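Local atomic coordinates of GH5 (Bacteroidetes bacterium AC2a, PDB entry 4YHE), a protein that probably hydrolyses beta-1,4-glucosidic bonds of cellulose as a family 5 glycoside hydrolase (endoglucanase) with a beta/alpha-barrel fold. Residues Q45-L50 and A94-I99; R83-V88 and G147-N152; A124-E129 and G180-V185; N255-T260 and V268-Y273; F314-K319 and S379-A384. All coordinates share one frame; numbering follows the deposited sequence.

Interaction 1. Residues Q45-L50 and A94-I99; sequences QTFNGL and AGLIVI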
# COMPACT_ATOMS: atom_id res chain seq x y z
N GLN A 45 -19.10 9.58 -6.17
CA GLN A 45 -18.83 10.74 -5.34
C GLN A 45 -17.60 10.50 -4.45
O GLN A 45 -16.84 11.43 -4.16
CB GLN A 45 -20.07 11.09 -4.49
CG GLN A 45 -21.26 11.67 -5.29
CD GLN A 45 -21.85 10.73 -6.35
OE1 GLN A 45 -22.32 9.59 -6.06
NE2 GLN A 45 -21.81 11.19 -7.62
N THR A 46 -17.38 9.26 -4.01
CA THR A 46 -16.17 8.93 -3.28
C THR A 46 -14.93 9.35 -4.06
O THR A 46 -14.10 10.11 -3.55
CB THR A 46 -16.05 7.41 -3.00
OG1 THR A 46 -17.26 6.94 -2.38
CG2 THR A 46 -14.88 7.14 -2.08
N PHE A 47 -14.83 8.88 -5.29
CA PHE A 47 -13.65 9.11 -6.11
C PHE A 47 -13.55 10.56 -6.57
O PHE A 47 -12.45 11.11 -6.65
CB PHE A 47 -13.64 8.15 -7.28
CG PHE A 47 -13.59 6.71 -6.84
CD1 PHE A 47 -12.38 6.15 -6.46
CD2 PHE A 47 -14.73 5.96 -6.76
CE1 PHE A 47 -12.33 4.84 -6.02
CE2 PHE A 47 -14.69 4.65 -6.30
CZ PHE A 47 -13.49 4.09 -5.94
N ASN A 48 -14.69 11.20 -6.80
CA ASN A 48 -14.70 12.65 -7.08
C ASN A 48 -14.10 13.45 -5.91
O ASN A 48 -13.32 14.40 -6.10
CB ASN A 48 -16.15 13.12 -7.36
CG ASN A 48 -16.72 12.57 -8.67
OD1 ASN A 48 -16.03 11.96 -9.49
ND2 ASN A 48 -18.00 12.82 -8.89
N GLY A 49 -14.46 13.05 -4.70
CA GLY A 49 -13.95 13.67 -3.48
C GLY A 49 -12.44 13.57 -3.41
O GLY A 49 -11.77 14.55 -3.08
N LEU A 50 -11.90 12.39 -3.74
CA LEU A 50 -10.47 12.19 -3.71
C LEU A 50 -9.75 13.14 -4.70
O LEU A 50 -8.78 13.78 -4.34
CB LEU A 50 -10.11 10.75 -4.04
CG LEU A 50 -10.77 9.70 -3.12
CD1 LEU A 50 -10.28 8.34 -3.55
CD2 LEU A 50 -10.43 9.97 -1.67
N ALA A 94 -12.80 9.74 -12.41
CA ALA A 94 -12.34 10.86 -11.64
C ALA A 94 -10.91 11.36 -11.97
O ALA A 94 -10.43 12.30 -11.34
CB ALA A 94 -12.46 10.56 -10.15
N GLY A 95 -10.22 10.69 -12.89
CA GLY A 95 -8.85 11.05 -13.25
C GLY A 95 -7.73 10.49 -12.39
O GLY A 95 -6.61 10.96 -12.47
N LEU A 96 -8.02 9.46 -11.61
CA LEU A 96 -7.03 8.88 -10.69
C LEU A 96 -6.30 7.71 -11.31
O LEU A 96 -6.86 6.95 -12.09
CB LEU A 96 -7.72 8.41 -9.40
CG LEU A 96 -8.52 9.45 -8.63
CD1 LEU A 96 -9.47 8.82 -7.65
CD2 LEU A 96 -7.57 10.42 -7.95
N ILE A 97 -5.02 7.58 -10.97
CA ILE A 97 -4.27 6.36 -11.23
C ILE A 97 -4.79 5.35 -10.20
O ILE A 97 -5.07 5.73 -9.06
CB ILE A 97 -2.76 6.62 -11.10
CG1 ILE A 97 -2.30 7.49 -12.27
CG2 ILE A 97 -1.98 5.32 -11.07
CD1 ILE A 97 -1.05 8.28 -12.02
N VAL A 98 -4.89 4.10 -10.59
CA VAL A 98 -5.59 3.09 -9.77
C VAL A 98 -4.70 1.89 -9.58
O VAL A 98 -4.14 1.40 -10.53
CB VAL A 98 -6.89 2.62 -10.48
CG1 VAL A 98 -7.61 1.51 -9.68
CG2 VAL A 98 -7.80 3.80 -10.73
N ILE A 99 -4.58 1.41 -8.33
CA ILE A 99 -3.89 0.16 -8.04
C ILE A 99 -4.91 -0.83 -7.47
O ILE A 99 -5.69 -0.47 -6.59
CB ILE A 99 -2.81 0.39 -6.94
CG1 ILE A 99 -1.84 1.48 -7.37
CG2 ILE A 99 -2.03 -0.86 -6.62
CD1 ILE A 99 -0.99 1.99 -6.21
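Helix 44-53 passes beside the turn that leads into strand 97-101, and the backbones come nearest at the CA atoms of Asn48 and Ala94, 5.4 Å apart. Ala94 makes the closest approach: its methyl points at the helix, with CB 3.5 Å from Phe47 O and 3.9 Å from Phe47 CB. Asn48 swings its OD1 back to 3.9 Å from Ala94 CB, and the same oxygen is held by Gln44 NE2. Further along, Leu96 sends one branch between two helix side chains. Its CD1 lies 4.1 Å from Phe47 CD1, at the edge of the ring and near its plane, and equally far, 4.1 Å, from Leu50 CB. The Phe47 and Leu96 side chains cross at about a right angle, and the Phe47 side chain also packs on Leu87, Met90 and Ala91 of helix 78-93. Between the two apolar contacts the chain turns at Gly95, whose positive phi of 85° would jam a CB against the carbonyl oxygen of Ala94. This glycine closes helix 78-93 in a Schellman motif, and the whole is a helix-to-strand turn of a beta/alpha barrel, packed against the preceding helix of the outer layer.

Interaction 2. Residues R83-V88 and G147-N152; sequences RVDELV and GKRFAN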
# COMPACT_ATOMS: atom_id res chain seq x y z
N ARG A 83 -17.74 -5.76 -9.60
CA ARG A 83 -17.67 -4.65 -8.67
C ARG A 83 -16.27 -4.03 -8.66
O ARG A 83 -16.14 -2.81 -8.69
CB ARG A 83 -18.07 -5.10 -7.27
CG ARG A 83 -18.00 -4.05 -6.20
CD ARG A 83 -18.85 -2.83 -6.51
NE ARG A 83 -18.85 -1.89 -5.39
CZ ARG A 83 -19.28 -0.64 -5.46
NH1 ARG A 83 -19.76 -0.17 -6.60
NH2 ARG A 83 -19.26 0.14 -4.40
N VAL A 84 -15.25 -4.88 -8.67
CA VAL A 84 -13.87 -4.41 -8.81
C VAL A 84 -13.75 -3.59 -10.10
O VAL A 84 -13.24 -2.45 -10.07
CB VAL A 84 -12.82 -5.54 -8.81
CG1 VAL A 84 -11.42 -4.95 -9.01
CG2 VAL A 84 -12.88 -6.32 -7.52
N ASP A 85 -14.28 -4.14 -11.20
CA ASP A 85 -14.32 -3.45 -12.51
C ASP A 85 -15.00 -2.10 -12.41
O ASP A 85 -14.49 -1.09 -12.92
CB ASP A 85 -15.05 -4.36 -13.53
CG ASP A 85 -14.85 -3.95 -14.99
OD1 ASP A 85 -14.37 -2.85 -15.31
OD2 ASP A 85 -15.23 -4.81 -15.83
N GLU A 86 -16.15 -2.06 -11.75
CA GLU A 86 -16.91 -0.81 -11.61
C GLU A 86 -16.16 0.25 -10.81
O GLU A 86 -16.09 1.42 -11.20
CB GLU A 86 -18.29 -1.06 -10.96
CG GLU A 86 -19.33 -1.61 -11.93
CD GLU A 86 -20.44 -0.59 -12.30
OE1 GLU A 86 -20.98 0.11 -11.40
OE2 GLU A 86 -20.79 -0.53 -13.50
N LEU A 87 -15.59 -0.16 -9.68
CA LEU A 87 -14.82 0.78 -8.84
C LEU A 87 -13.62 1.38 -9.57
O LEU A 87 -13.39 2.60 -9.52
CB LEU A 87 -14.34 0.05 -7.59
CG LEU A 87 -15.45 -0.36 -6.62
CD1 LEU A 87 -14.89 -1.36 -5.63
CD2 LEU A 87 -16.00 0.87 -5.92
N VAL A 88 -12.88 0.51 -10.25
CA VAL A 88 -11.73 0.90 -11.06
C VAL A 88 -12.15 1.98 -12.05
O VAL A 88 -11.47 3.00 -12.21
CB VAL A 88 -11.18 -0.36 -11.79
CG1 VAL A 88 -10.31 -0.02 -12.97
CG2 VAL A 88 -10.39 -1.22 -10.82
N GLY A 147 -6.28 -9.93 -15.27
CA GLY A 147 -5.71 -9.30 -16.44
C GLY A 147 -6.66 -9.38 -17.66
O GLY A 147 -6.79 -8.41 -18.41
N LYS A 148 -7.30 -10.51 -17.86
CA LYS A 148 -8.22 -10.63 -19.01
C LYS A 148 -9.40 -9.67 -18.92
O LYS A 148 -9.78 -9.10 -19.92
CB LYS A 148 -8.70 -12.06 -19.18
CG LYS A 148 -7.64 -12.89 -19.88
CD LYS A 148 -8.02 -14.36 -19.90
CE LYS A 148 -6.86 -15.22 -20.40
NZ LYS A 148 -7.08 -16.62 -19.96
N ARG A 149 -9.92 -9.44 -17.72
CA ARG A 149 -11.00 -8.46 -17.55
C ARG A 149 -10.55 -7.06 -17.95
O ARG A 149 -11.32 -6.28 -18.55
CB ARG A 149 -11.49 -8.47 -16.10
CG ARG A 149 -12.73 -7.65 -15.86
CD ARG A 149 -13.95 -8.36 -16.45
NE ARG A 149 -15.07 -7.68 -15.92
CZ ARG A 149 -16.08 -8.18 -15.23
NH1 ARG A 149 -16.25 -9.48 -15.01
NH2 ARG A 149 -16.95 -7.32 -14.81
N PHE A 150 -9.30 -6.72 -17.61
CA PHE A 150 -8.80 -5.35 -17.73
C PHE A 150 -7.85 -5.13 -18.92
O PHE A 150 -7.14 -4.13 -19.01
CB PHE A 150 -8.14 -4.94 -16.39
CG PHE A 150 -9.11 -4.87 -15.23
CD1 PHE A 150 -10.10 -3.92 -15.22
CD2 PHE A 150 -9.04 -5.78 -14.18
CE1 PHE A 150 -11.01 -3.86 -14.20
CE2 PHE A 150 -9.94 -5.72 -13.14
CZ PHE A 150 -10.94 -4.77 -13.15
N ALA A 151 -7.89 -6.06 -19.86
CA ALA A 151 -6.98 -6.07 -21.00
C ALA A 151 -7.08 -4.83 -21.88
O ALA A 151 -6.10 -4.46 -22.53
CB ALA A 151 -7.21 -7.33 -21.83
N ASN A 152 -8.22 -4.14 -21.86
CA ASN A 152 -8.39 -2.91 -22.62
C ASN A 152 -8.12 -1.65 -21.83
O ASN A 152 -8.25 -0.54 -22.36
CB ASN A 152 -9.81 -2.84 -23.20
CG ASN A 152 -10.13 -4.03 -24.10
OD1 ASN A 152 -9.26 -4.59 -24.79
ND2 ASN A 152 -11.39 -4.41 -24.10
O HOH W 1 -14.09 -4.37 -18.20
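The tight part of this contact is the ring of Phe150, beside helix 78-93. Its CZ comes to 3.7 Å from Asp85 CA, and two valines touch it: Val84 CG1 lies 4.2 Å from Phe150 CZ, and Val88 CG1, meeting the ring tip to tip, is 4.1 Å from Phe150 CE1. Arg149 CG lies over the centre of one face, so the aliphatic part of the arginine covers it. The looser side is polar and hydrated. Arg149, bent at chi2, turns its guanidinium side-on to Asp85 and spends two nitrogens on one oxygen: NE donates to OD2 from above the carboxylate plane, at 2.9 Å and nearly straight (163°), whereas NH2 reaches the anti lone pair of OD2 at 3.2 Å and 141°. A water donates to the same Asp85 OD2 at 2.7 Å and weakly to the carbonyl of Arg149. NH2 also forms a salt bridge with Asp82. An alanine in place of Arg149 would remove both donors, and would probably leave Asp82 and Asp85 without their shared positive partner and Phe150 less covered. So many donors on one oxygen are likely to keep Asp85 ionised and draw its negative charge toward OD2.

Interaction 3. Residues A124-E129 and G180-V185; sequences AAVASE and GAQYRV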
# COMPACT_ATOMS: atom_id res chain seq x y z
N ALA A 124 3.24 -22.56 4.96
CA ALA A 124 2.80 -23.81 4.32
C ALA A 124 3.54 -24.10 3.02
O ALA A 124 3.90 -25.25 2.72
CB ALA A 124 1.29 -23.79 4.08
N ALA A 125 3.82 -23.04 2.25
CA ALA A 125 4.58 -23.15 1.01
C ALA A 125 6.07 -23.48 1.21
O ALA A 125 6.68 -24.19 0.40
CB ALA A 125 4.47 -21.85 0.24
N VAL A 126 6.66 -22.90 2.25
CA VAL A 126 8.05 -23.18 2.60
C VAL A 126 8.23 -24.61 3.13
O VAL A 126 9.22 -25.27 2.85
CB VAL A 126 8.56 -22.17 3.63
CG1 VAL A 126 9.86 -22.63 4.30
CG2 VAL A 126 8.71 -20.80 2.96
N ALA A 127 7.26 -25.08 3.90
CA ALA A 127 7.28 -26.46 4.43
C ALA A 127 7.05 -27.54 3.36
O ALA A 127 7.47 -28.68 3.53
CB ALA A 127 6.25 -26.61 5.52
N SER A 128 6.37 -27.19 2.26
CA SER A 128 6.04 -28.15 1.22
C SER A 128 6.09 -27.57 -0.18
O SER A 128 5.29 -26.69 -0.53
CB SER A 128 4.63 -28.71 1.46
OG SER A 128 4.22 -29.50 0.35
N GLU A 129 6.96 -28.11 -1.03
CA GLU A 129 7.04 -27.64 -2.40
C GLU A 129 5.78 -27.99 -3.19
O GLU A 129 5.40 -27.27 -4.13
CB GLU A 129 8.29 -28.18 -3.09
CG GLU A 129 8.44 -27.82 -4.56
CD GLU A 129 8.61 -26.32 -4.82
OE1 GLU A 129 8.86 -25.54 -3.86
OE2 GLU A 129 8.50 -25.93 -6.00
N GLY A 180 17.00 -17.76 4.37
CA GLY A 180 16.32 -17.05 3.29
C GLY A 180 15.26 -17.85 2.56
O GLY A 180 14.87 -17.50 1.47
N ALA A 181 14.74 -18.93 3.17
CA ALA A 181 13.74 -19.73 2.51
C ALA A 181 12.44 -18.95 2.28
O ALA A 181 11.89 -18.99 1.17
CB ALA A 181 13.48 -21.01 3.32
N GLN A 182 11.96 -18.22 3.29
CA GLN A 182 10.74 -17.42 3.12
C GLN A 182 10.93 -16.33 2.06
O GLN A 182 10.04 -16.12 1.19
CB GLN A 182 10.26 -16.81 4.43
CG GLN A 182 9.54 -17.80 5.34
CD GLN A 182 9.09 -17.15 6.61
OE1 GLN A 182 8.35 -16.14 6.59
NE2 GLN A 182 9.57 -17.64 7.73
N TYR A 183 12.08 -15.67 2.07
CA TYR A 183 12.32 -14.63 1.07
C TYR A 183 12.36 -15.22 -0.33
O TYR A 183 11.87 -14.62 -1.28
CB TYR A 183 13.63 -13.89 1.31
CG TYR A 183 13.76 -13.27 2.65
CD1 TYR A 183 12.70 -12.62 3.25
CD2 TYR A 183 14.95 -13.36 3.35
CE1 TYR A 183 12.85 -12.03 4.49
CE2 TYR A 183 15.10 -12.81 4.59
CZ TYR A 183 14.05 -12.15 5.16
OH TYR A 183 14.20 -11.62 6.40
N ARG A 184 12.92 -16.41 -0.47
CA ARG A 184 12.97 -17.06 -1.76
C ARG A 184 11.56 -17.38 -2.31
O ARG A 184 11.28 -17.13 -3.46
CB ARG A 184 13.79 -18.37 -1.67
CG ARG A 184 13.86 -19.12 -2.99
CD ARG A 184 14.96 -20.19 -3.00
NE ARG A 184 16.33 -19.63 -3.00
CZ ARG A 184 16.95 -19.10 -4.06
NH1 ARG A 184 16.34 -19.03 -5.24
NH2 ARG A 184 18.20 -18.64 -3.95
N VAL A 185 10.72 -18.00 -1.50
CA VAL A 185 9.37 -18.34 -1.96
C VAL A 185 8.60 -17.07 -2.31
O VAL A 185 7.91 -17.04 -3.31
CB VAL A 185 8.59 -19.14 -0.92
CG1 VAL A 185 7.15 -19.33 -1.35
CG2 VAL A 185 9.25 -20.49 -0.70
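Apolar packing makes up the direct contact, and Val126 carries most of it. Its CG1 stands anti to the backbone N (chi1 165°) and meets Ala181 CB at 4.1 Å, while CG2, beside the backbone N, is pressed against the other helix one turn further on, 3.7 Å from Val185 CG2. The two valines cross obliquely; the other branch of Val185, CG1, meets Ala125 CB at 4.0 Å. The backbones are nearest at the CA atoms of Val126 and Gln182, 6.4 Å apart, a short separation consistent with the small side chains of Ala125 and Ala181 nearby.

Gln182 joins the packing through its aliphatic part alone, with CG 3.9 Å from Val126 CG2 and the two chains crossing at about a right angle. Its extended tail carries the amide away from the valine to polar partners, OE1 bonding to Tyr214 OH and NE2 to Asp167 OD2, which hold the amide in place.

At the helix ends, Ser128 follows helix 122-127 and caps the next helix through its OG on Arg131 N, and Gly180, with positive phi, occupies the N-cap position of helix 181-199.

The contact thus lays the short helix 122-127 against the first turn of helix 181-199, with Asn132 of helix 129-149 touching both Ala125 and Val185.

Interaction 4. Residues N255-T260 and V268-Y273; sequences NEWGHT and VGEEAY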
# COMPACT_ATOMS: atom_id res chain seq x y z
N ASN A 255 2.31 9.96 21.73
CA ASN A 255 1.50 10.87 20.94
C ASN A 255 2.20 12.12 20.45
O ASN A 255 1.55 13.03 19.96
CB ASN A 255 0.21 11.17 21.72
CG ASN A 255 -0.74 9.99 21.70
OD1 ASN A 255 -1.30 9.66 20.67
ND2 ASN A 255 -0.83 9.29 22.81
N GLU A 256 3.52 12.13 20.54
CA GLU A 256 4.33 13.16 19.90
C GLU A 256 5.43 12.50 19.06
O GLU A 256 5.75 11.31 19.24
CB GLU A 256 4.89 14.11 20.98
CG GLU A 256 3.80 14.90 21.71
CD GLU A 256 4.29 15.90 22.76
OE1 GLU A 256 5.42 15.77 23.26
OE2 GLU A 256 3.50 16.82 23.09
N TRP A 257 6.01 13.25 18.13
CA TRP A 257 7.03 12.73 17.22
C TRP A 257 7.97 13.82 16.80
O TRP A 257 7.55 14.96 16.60
CB TRP A 257 6.37 12.11 15.97
CG TRP A 257 7.33 11.50 14.98
CD1 TRP A 257 7.85 10.23 15.01
CD2 TRP A 257 7.87 12.12 13.81
NE1 TRP A 257 8.67 10.03 13.94
CE2 TRP A 257 8.68 11.17 13.17
CE3 TRP A 257 7.71 13.38 13.22
CZ2 TRP A 257 9.35 11.43 11.99
CZ3 TRP A 257 8.39 13.64 12.07
CH2 TRP A 257 9.21 12.69 11.46
N GLY A 258 9.24 13.46 16.71
CA GLY A 258 10.27 14.35 16.24
C GLY A 258 10.98 15.12 17.33
O GLY A 258 10.71 14.97 18.53
N HIS A 259 11.84 16.02 16.88
CA HIS A 259 12.80 16.69 17.72
C HIS A 259 12.17 17.66 18.73
O HIS A 259 12.79 17.93 19.74
CB HIS A 259 13.85 17.38 16.86
CG HIS A 259 13.36 18.63 16.21
ND1 HIS A 259 12.57 18.63 15.08
CD2 HIS A 259 13.59 19.94 16.51
CE1 HIS A 259 12.34 19.88 14.70
NE2 HIS A 259 12.92 20.69 15.57
N THR A 260 10.97 18.16 18.48
CA THR A 260 10.28 18.99 19.48
C THR A 260 9.32 18.21 20.38
O THR A 260 8.76 18.75 21.32
CB THR A 260 9.48 20.14 18.82
OG1 THR A 260 8.47 19.62 17.94
CG2 THR A 260 10.41 21.05 18.03
N VAL A 268 13.71 7.62 18.08
CA VAL A 268 13.24 7.34 16.73
C VAL A 268 12.39 8.51 16.20
O VAL A 268 11.23 8.67 16.58
CB VAL A 268 12.40 6.06 16.65
CG1 VAL A 268 12.09 5.76 15.19
CG2 VAL A 268 13.14 4.88 17.30
N GLY A 269 12.99 9.30 15.33
CA GLY A 269 12.33 10.46 14.79
C GLY A 269 12.68 10.72 13.35
O GLY A 269 12.70 9.82 12.56
N GLU A 270 12.95 11.98 13.01
CA GLU A 270 13.18 12.38 11.64
C GLU A 270 14.31 11.65 10.93
O GLU A 270 14.14 11.20 9.80
CB GLU A 270 13.44 13.89 11.55
CG GLU A 270 12.27 14.74 11.98
CD GLU A 270 12.34 15.19 13.45
OE1 GLU A 270 13.00 14.52 14.27
OE2 GLU A 270 11.72 16.23 13.77
N GLU A 271 15.47 11.57 11.59
CA GLU A 271 16.64 10.95 11.00
C GLU A 271 16.38 9.48 10.64
O GLU A 271 16.76 8.99 9.57
CB GLU A 271 17.84 11.01 11.95
CG GLU A 271 18.45 12.39 12.11
CD GLU A 271 19.72 12.39 12.96
OE1 GLU A 271 19.88 11.48 13.83
OE2 GLU A 271 20.57 13.30 12.75
N ALA A 272 15.74 8.77 11.55
CA ALA A 272 15.40 7.37 11.28
C ALA A 272 14.53 7.22 10.03
O ALA A 272 14.79 6.40 9.17
CB ALA A 272 14.72 6.78 12.47
N TYR A 273 13.50 8.05 9.92
CA TYR A 273 12.55 7.91 8.82
C TYR A 273 13.23 8.25 7.50
O TYR A 273 13.11 7.52 6.52
CB TYR A 273 11.28 8.74 9.07
CG TYR A 273 10.07 8.28 8.26
CD1 TYR A 273 10.02 8.47 6.90
CD2 TYR A 273 9.02 7.58 8.86
CE1 TYR A 273 8.93 8.03 6.14
CE2 TYR A 273 7.93 7.14 8.12
CZ TYR A 273 7.89 7.37 6.75
OH TYR A 273 6.82 6.91 5.99
O HOH W 2 10.59 8.11 12.75
O HOH W 3 10.04 10.87 17.64
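The long connection from the sixth barrel strand, 236-242, to helix 270-285 folds back here on the helix it feeds, bringing residues 255-260 against the helix start. The backbones are nearest at Gly258 and Gly269, whose CA atoms lie 4.6 Å apart, Gly269 being the N-cap residue. Glu270, in the first turn, is bent at chi2 so that its carboxylate doubles back to the loop and there takes two bonds from one residue on a single oxygen. His259 N donates to the syn lone pair of OE2 at 3.1 Å and 166°, and His259 ND1 donates to OE2 at 2.9 Å, almost straight (175°) and in the plane of the imidazole, although it approaches from above the carboxylate plane. The histidine reaches it with CG in the crowded position between N and carbonyl carbon. Tyr312 OH is also hydrogen-bonded to this oxygen, so three bonds converge on it and probably stabilise its negative charge. A side chain at Gly258 would run into this carboxylate.

Trp257 lies along the helix start, its CH2 3.7 Å from Glu270 CG and its CZ2 3.7 Å from Gly269 C. Its NE1 donates at 3.0 Å to a water at the ring edge, which itself donates to Gly269 O. A second water accepts from Gly258 N and donates to Val268 O at 2.7 Å. The tryptophan also packs edge-to-face with Tyr313. A His-carboxylate pair and two bridging waters thus fasten a strand-to-helix loop of a beta/alpha barrel to its helix start.

Interaction 5. Residues F314-K319 and S379-A384; sequences FRYICK and SIYDSA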
# COMPACT_ATOMS: atom_id res chain seq x y z
N PHE A 314 3.19 14.18 8.78
CA PHE A 314 2.82 14.09 7.41
C PHE A 314 3.62 15.09 6.56
O PHE A 314 4.15 14.75 5.53
CB PHE A 314 1.31 14.33 7.23
CG PHE A 314 0.40 13.22 7.80
CD1 PHE A 314 0.80 11.91 7.87
CD2 PHE A 314 -0.87 13.53 8.23
CE1 PHE A 314 -0.04 10.92 8.38
CE2 PHE A 314 -1.73 12.56 8.70
CZ PHE A 314 -1.31 11.25 8.78
N ARG A 315 3.70 16.35 6.98
CA ARG A 315 4.44 17.30 6.18
C ARG A 315 5.86 16.85 5.98
O ARG A 315 6.37 16.83 4.87
CB ARG A 315 4.44 18.67 6.83
CG ARG A 315 3.11 19.35 6.84
CD ARG A 315 3.30 20.86 7.08
NE ARG A 315 3.93 21.15 8.39
CZ ARG A 315 3.30 21.10 9.56
NH1 ARG A 315 2.00 20.79 9.63
NH2 ARG A 315 3.96 21.38 10.68
N TYR A 316 6.51 16.47 7.06
CA TYR A 316 7.93 16.09 6.99
C TYR A 316 8.17 14.85 6.12
O TYR A 316 8.98 14.88 5.20
CB TYR A 316 8.47 15.88 8.40
CG TYR A 316 9.98 15.81 8.47
CD1 TYR A 316 10.74 16.98 8.62
CD2 TYR A 316 10.66 14.60 8.35
CE1 TYR A 316 12.11 16.93 8.62
CE2 TYR A 316 12.05 14.55 8.38
CZ TYR A 316 12.77 15.73 8.53
OH TYR A 316 14.14 15.71 8.59
N ILE A 317 7.49 13.73 6.42
CA ILE A 317 7.77 12.52 5.68
C ILE A 317 7.37 12.59 4.19
O ILE A 317 8.07 12.06 3.34
CB ILE A 317 7.18 11.25 6.35
CG1 ILE A 317 5.67 11.16 6.20
CG2 ILE A 317 7.63 11.17 7.82
CD1 ILE A 317 5.08 9.91 6.85
N CYS A 318 6.26 13.27 3.90
CA CYS A 318 5.80 13.40 2.54
C CYS A 318 6.75 14.31 1.72
O CYS A 318 6.92 14.11 0.54
CB CYS A 318 4.37 13.90 2.51
SG CYS A 318 3.18 12.66 3.21
N LYS A 319 7.34 15.29 2.38
CA LYS A 319 8.36 16.14 1.70
C LYS A 319 9.57 15.27 1.41
O LYS A 319 10.07 15.22 0.29
CB LYS A 319 8.74 17.35 2.54
CG LYS A 319 9.86 18.18 1.91
CD LYS A 319 9.53 18.58 0.49
CE LYS A 319 10.41 19.75 0.01
NZ LYS A 319 10.54 19.73 -1.47
N SER A 379 13.03 23.64 6.53
CA SER A 379 11.98 24.60 6.87
C SER A 379 10.81 23.96 7.61
O SER A 379 10.29 24.53 8.54
CB SER A 379 11.47 25.38 5.66
OG SER A 379 10.87 24.58 4.68
N ILE A 380 10.46 22.73 7.22
CA ILE A 380 9.44 21.98 7.98
C ILE A 380 9.95 21.66 9.39
O ILE A 380 9.29 21.95 10.39
CB ILE A 380 9.09 20.68 7.24
CG1 ILE A 380 8.54 20.96 5.85
CG2 ILE A 380 8.01 19.94 8.02
CD1 ILE A 380 8.65 19.77 4.90
N TYR A 381 11.15 21.06 9.46
CA TYR A 381 11.83 20.80 10.72
C TYR A 381 11.79 22.00 11.69
O TYR A 381 11.35 21.89 12.85
CB TYR A 381 13.29 20.44 10.43
CG TYR A 381 14.06 19.86 11.58
CD1 TYR A 381 14.79 20.68 12.45
CD2 TYR A 381 14.11 18.47 11.78
CE1 TYR A 381 15.53 20.13 13.49
CE2 TYR A 381 14.84 17.93 12.83
CZ TYR A 381 15.54 18.76 13.67
OH TYR A 381 16.25 18.22 14.70
N ASP A 382 12.20 23.15 11.19
CA ASP A 382 12.27 24.36 12.04
C ASP A 382 10.90 24.88 12.47
O ASP A 382 10.81 25.68 13.40
CB ASP A 382 13.01 25.49 11.31
CG ASP A 382 14.45 25.16 11.00
OD1 ASP A 382 15.02 24.25 11.64
OD2 ASP A 382 15.01 25.82 10.09
N SER A 383 9.85 24.45 11.79
CA SER A 383 8.50 24.87 12.13
C SER A 383 7.73 23.82 12.96
O SER A 383 6.51 23.96 13.14
CB SER A 383 7.72 25.19 10.85
OG SER A 383 7.48 24.02 10.08
N ALA A 384 8.43 22.80 13.47
CA ALA A 384 7.77 21.72 14.22
C ALA A 384 7.03 22.26 15.45
O ALA A 384 7.50 23.17 16.13
CB ALA A 384 8.78 20.67 14.65
O HOH W 4 6.13 23.36 7.22
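The side chains of Tyr316, from helix 304-323, and Tyr381, from helix 377-382, run side by side, pointing the same way. Tyr316 CE1 comes to 4.0 Å from Tyr381 CD2, at the edge of the Tyr381 ring and near its plane. Asp382 OD1 is at that ring's edge too, while the ring stacks with His259. The edge of Tyr316 also receives Ile380 CG2, 4.1 Å from Tyr316 CD1. Ile380 is the main wedge: its CG2 lies 4.0 Å from Arg315 CB, and its CD1, on the other arm, is pushed to 3.4 Å from Lys319 CB, tighter than an ordinary carbon contact. At the helix end, Ser383 OG donates to Ile380 O at 2.8 Å, and Ser383 OG also accepts from a water, 3.2 Å away, that takes a weak bond from Arg315 NE. An alanine in place of Tyr316 would remove the ring that meets Ile380 and Tyr381, and would probably loosen the seat of the short helix. The pair sits on the outside of the barrel: Tyr316 also touches Glu270 and Val274 of helix 270-285, Phe314 and Cys318 face helix 357-369, and helix 377-382 packs against helix 304-323, which precedes the last barrel strand, 327-332.

From the N terminus, interaction 1 closes first, bringing helix 44-53 back to the turn before strand 97-101. Interaction 2 opens inside that loop, at helix 78-93, and closes beyond it at the end of helix 129-149, so the two cross; they also touch, through Phe47 and Leu87 and through Val98 and Val88. Interaction 3 crosses interaction 2 in turn, from helix 122-127 to helix 181-199, yet the centres of the two contacts are about 31 Å apart. Interactions 4 and 5 follow in series. Interaction 4 spans the shortest loop, and interaction 5 ties the C-terminal helix to helix 304-323; they meet at His259 and Tyr381, on the opposite side of the chain's centre from interaction 2.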